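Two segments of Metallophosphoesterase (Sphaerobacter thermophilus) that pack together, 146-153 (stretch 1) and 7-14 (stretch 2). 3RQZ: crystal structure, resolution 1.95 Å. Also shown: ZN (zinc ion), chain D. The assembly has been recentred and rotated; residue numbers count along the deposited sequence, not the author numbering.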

# COMPACT_ATOMS: atom_id res chain seq x y z
N CYS A 146 10.74 9.79 1.72
CA CYS A 146 9.28 9.76 1.42
C CYS A 146 8.84 8.36 1.02
O CYS A 146 9.42 7.75 0.08
CB CYS A 146 8.91 10.74 0.30
SG CYS A 146 7.09 10.95 0.11
N PHE A 147 7.85 7.83 1.73
CA PHE A 147 7.27 6.52 1.45
C PHE A 147 5.98 6.70 0.70
O PHE A 147 5.12 7.50 1.10
CB PHE A 147 7.03 5.72 2.75
CG PHE A 147 8.31 5.34 3.45
CD1 PHE A 147 9.03 4.22 3.01
CD2 PHE A 147 8.84 6.14 4.47
CE1 PHE A 147 10.24 3.86 3.65
CE2 PHE A 147 10.03 5.78 5.12
CZ PHE A 147 10.74 4.65 4.71
N VAL A 148 5.85 5.95 -0.39
CA VAL A 148 4.68 6.04 -1.26
C VAL A 148 4.19 4.64 -1.65
O VAL A 148 4.94 3.68 -1.56
CB VAL A 148 5.01 6.85 -2.55
CG1 VAL A 148 5.57 8.24 -2.22
CG2 VAL A 148 5.99 6.09 -3.49
N GLY A 149 2.92 4.53 -2.09
CA GLY A 149 2.37 3.26 -2.60
C GLY A 149 1.77 3.46 -3.99
O GLY A 149 2.42 4.06 -4.87
N HIS A 150 0.55 2.93 -4.17
CA HIS A 150 -0.35 3.27 -5.30
C HIS A 150 -0.00 2.56 -6.63
O HIS A 150 -0.89 2.16 -7.38
CB HIS A 150 -0.38 4.82 -5.45
CG HIS A 150 -1.49 5.38 -6.29
ND1 HIS A 150 -2.72 4.78 -6.45
CD2 HIS A 150 -1.55 6.54 -6.99
CE1 HIS A 150 -3.48 5.54 -7.23
NE2 HIS A 150 -2.79 6.62 -7.55
N THR A 151 1.27 2.37 -6.91
CA THR A 151 1.63 1.67 -8.15
C THR A 151 1.51 0.15 -8.02
O THR A 151 1.38 -0.55 -9.01
CB THR A 151 3.08 1.99 -8.54
OG1 THR A 151 3.92 1.55 -7.46
CG2 THR A 151 3.29 3.49 -8.75
N HIS A 152 1.59 -0.36 -6.79
CA HIS A 152 1.57 -1.82 -6.49
C HIS A 152 2.86 -2.50 -6.96
O HIS A 152 2.91 -3.73 -7.27
CB HIS A 152 0.36 -2.52 -7.11
CG HIS A 152 -0.96 -2.00 -6.65
ND1 HIS A 152 -2.14 -2.67 -6.89
CD2 HIS A 152 -1.31 -0.85 -6.00
CE1 HIS A 152 -3.15 -1.97 -6.41
NE2 HIS A 152 -2.68 -0.86 -5.87
N VAL A 153 3.91 -1.69 -7.08
CA VAL A 153 5.22 -2.21 -7.48
C VAL A 153 6.26 -1.66 -6.51
O VAL A 153 6.35 -0.44 -6.34
CB VAL A 153 5.55 -1.87 -8.96
CG1 VAL A 153 6.97 -2.42 -9.37
CG2 VAL A 153 4.46 -2.45 -9.93
ZN ZN D . -4.03 0.59 -4.79
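Stretch 2 7-14: LIISDVHA

How does stretch 2 run relative to stretch 1? The two run the same way: Phe-147 lies nearest Ile-8, Gly-149 nearest Ser-10 and His-150 nearest Asp-11, with CA atoms 8.8, 5.7 and 6.7 Å apart in turn. Each begins as the end of a strand, 146-147 and 7-9, and continues as loop.

What fills the wide gap at the strand ends? Side chains do: Phe-147 and Ile-8 point toward each other, and Ile-8, extended with chi1 m and chi2 t, lays its CD1 over one face of the ring, 3.4 Å from Phe-147 CE1. Val-148 turns away.

Why do the backbones draw closest at Gly-149? With no side chain, its CA can sit 3.5 Å from Ser-10 OG; a CB there would clash with Ser-10 OG and Asp-11 OD2. Just beyond, His-150 N donates a hydrogen bond to Asp-11 OD2 at 2.9 Å, although the His-150 side chain points away.

What joins the loops beyond? After Thr-151, which also points away, His-152 reaches the zinc ion through NE2 at 2.3 Å, while Asp-11 OD1 and His-13 NE2 each bind ZN at 2.2 Å. Shared coordination holds His-152 NE2 only 3.2 Å from His-13 NE2, without a hydrogen bond. Water 1 adds a bridge, accepting from His-152 N at 2.8 Å and donating to Asp-11 OD2 at 3.0 Å.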

# COMPACT_ATOMS: atom_id res chain seq x y z
N LEU A 7 7.25 -2.39 10.10
CA LEU A 7 6.62 -2.99 8.93
C LEU A 7 5.90 -1.90 8.13
O LEU A 7 5.06 -1.22 8.64
CB LEU A 7 5.68 -4.13 9.36
CG LEU A 7 4.74 -4.70 8.28
CD1 LEU A 7 5.52 -5.36 7.12
CD2 LEU A 7 3.76 -5.71 8.85
N ILE A 8 6.25 -1.76 6.86
CA ILE A 8 5.59 -0.81 5.99
C ILE A 8 4.78 -1.55 4.94
O ILE A 8 5.33 -2.38 4.20
CB ILE A 8 6.59 0.16 5.31
CG1 ILE A 8 7.45 0.87 6.39
CG2 ILE A 8 5.83 1.18 4.39
CD1 ILE A 8 8.44 1.89 5.83
N ILE A 9 3.48 -1.27 4.88
CA ILE A 9 2.58 -1.95 3.95
C ILE A 9 1.74 -0.95 3.18
O ILE A 9 1.49 0.19 3.64
CB ILE A 9 1.62 -3.01 4.65
CG1 ILE A 9 0.73 -2.34 5.75
CG2 ILE A 9 2.43 -4.20 5.19
CD1 ILE A 9 -0.28 -3.27 6.42
N SER A 10 1.29 -1.37 2.01
CA SER A 10 0.44 -0.56 1.18
C SER A 10 -0.45 -1.45 0.33
O SER A 10 -0.09 -2.61 0.05
CB SER A 10 1.29 0.35 0.27
OG SER A 10 0.49 1.32 -0.38
N ASP A 11 -1.60 -0.91 -0.06
CA ASP A 11 -2.43 -1.53 -1.09
C ASP A 11 -2.84 -2.96 -0.71
O ASP A 11 -2.73 -3.91 -1.50
CB ASP A 11 -1.75 -1.41 -2.48
CG ASP A 11 -1.49 0.04 -2.88
OD1 ASP A 11 -2.46 0.74 -3.30
OD2 ASP A 11 -0.33 0.51 -2.76
N VAL A 12 -3.30 -3.09 0.52
CA VAL A 12 -3.87 -4.33 1.02
C VAL A 12 -5.09 -4.73 0.17
O VAL A 12 -5.27 -5.90 -0.20
CB VAL A 12 -4.21 -4.20 2.52
CG1 VAL A 12 -5.01 -5.44 3.00
CG2 VAL A 12 -2.90 -4.00 3.34
N HIS A 13 -5.92 -3.75 -0.18
CA HIS A 13 -7.02 -4.01 -1.09
C HIS A 13 -7.84 -5.20 -0.66
O HIS A 13 -8.11 -6.11 -1.44
CB HIS A 13 -6.51 -4.15 -2.55
CG HIS A 13 -6.25 -2.82 -3.21
ND1 HIS A 13 -7.21 -1.85 -3.32
CD2 HIS A 13 -5.12 -2.30 -3.76
CE1 HIS A 13 -6.70 -0.79 -3.93
NE2 HIS A 13 -5.43 -1.03 -4.19
N ALA A 14 -8.22 -5.21 0.63
CA ALA A 14 -9.20 -6.15 1.13
C ALA A 14 -8.76 -7.61 0.95
O ALA A 14 -9.59 -8.52 0.95
CB ALA A 14 -10.58 -5.84 0.44
O HOH W 1 2.38 0.21 -4.12
O HOH W 2 -5.20 1.00 -6.90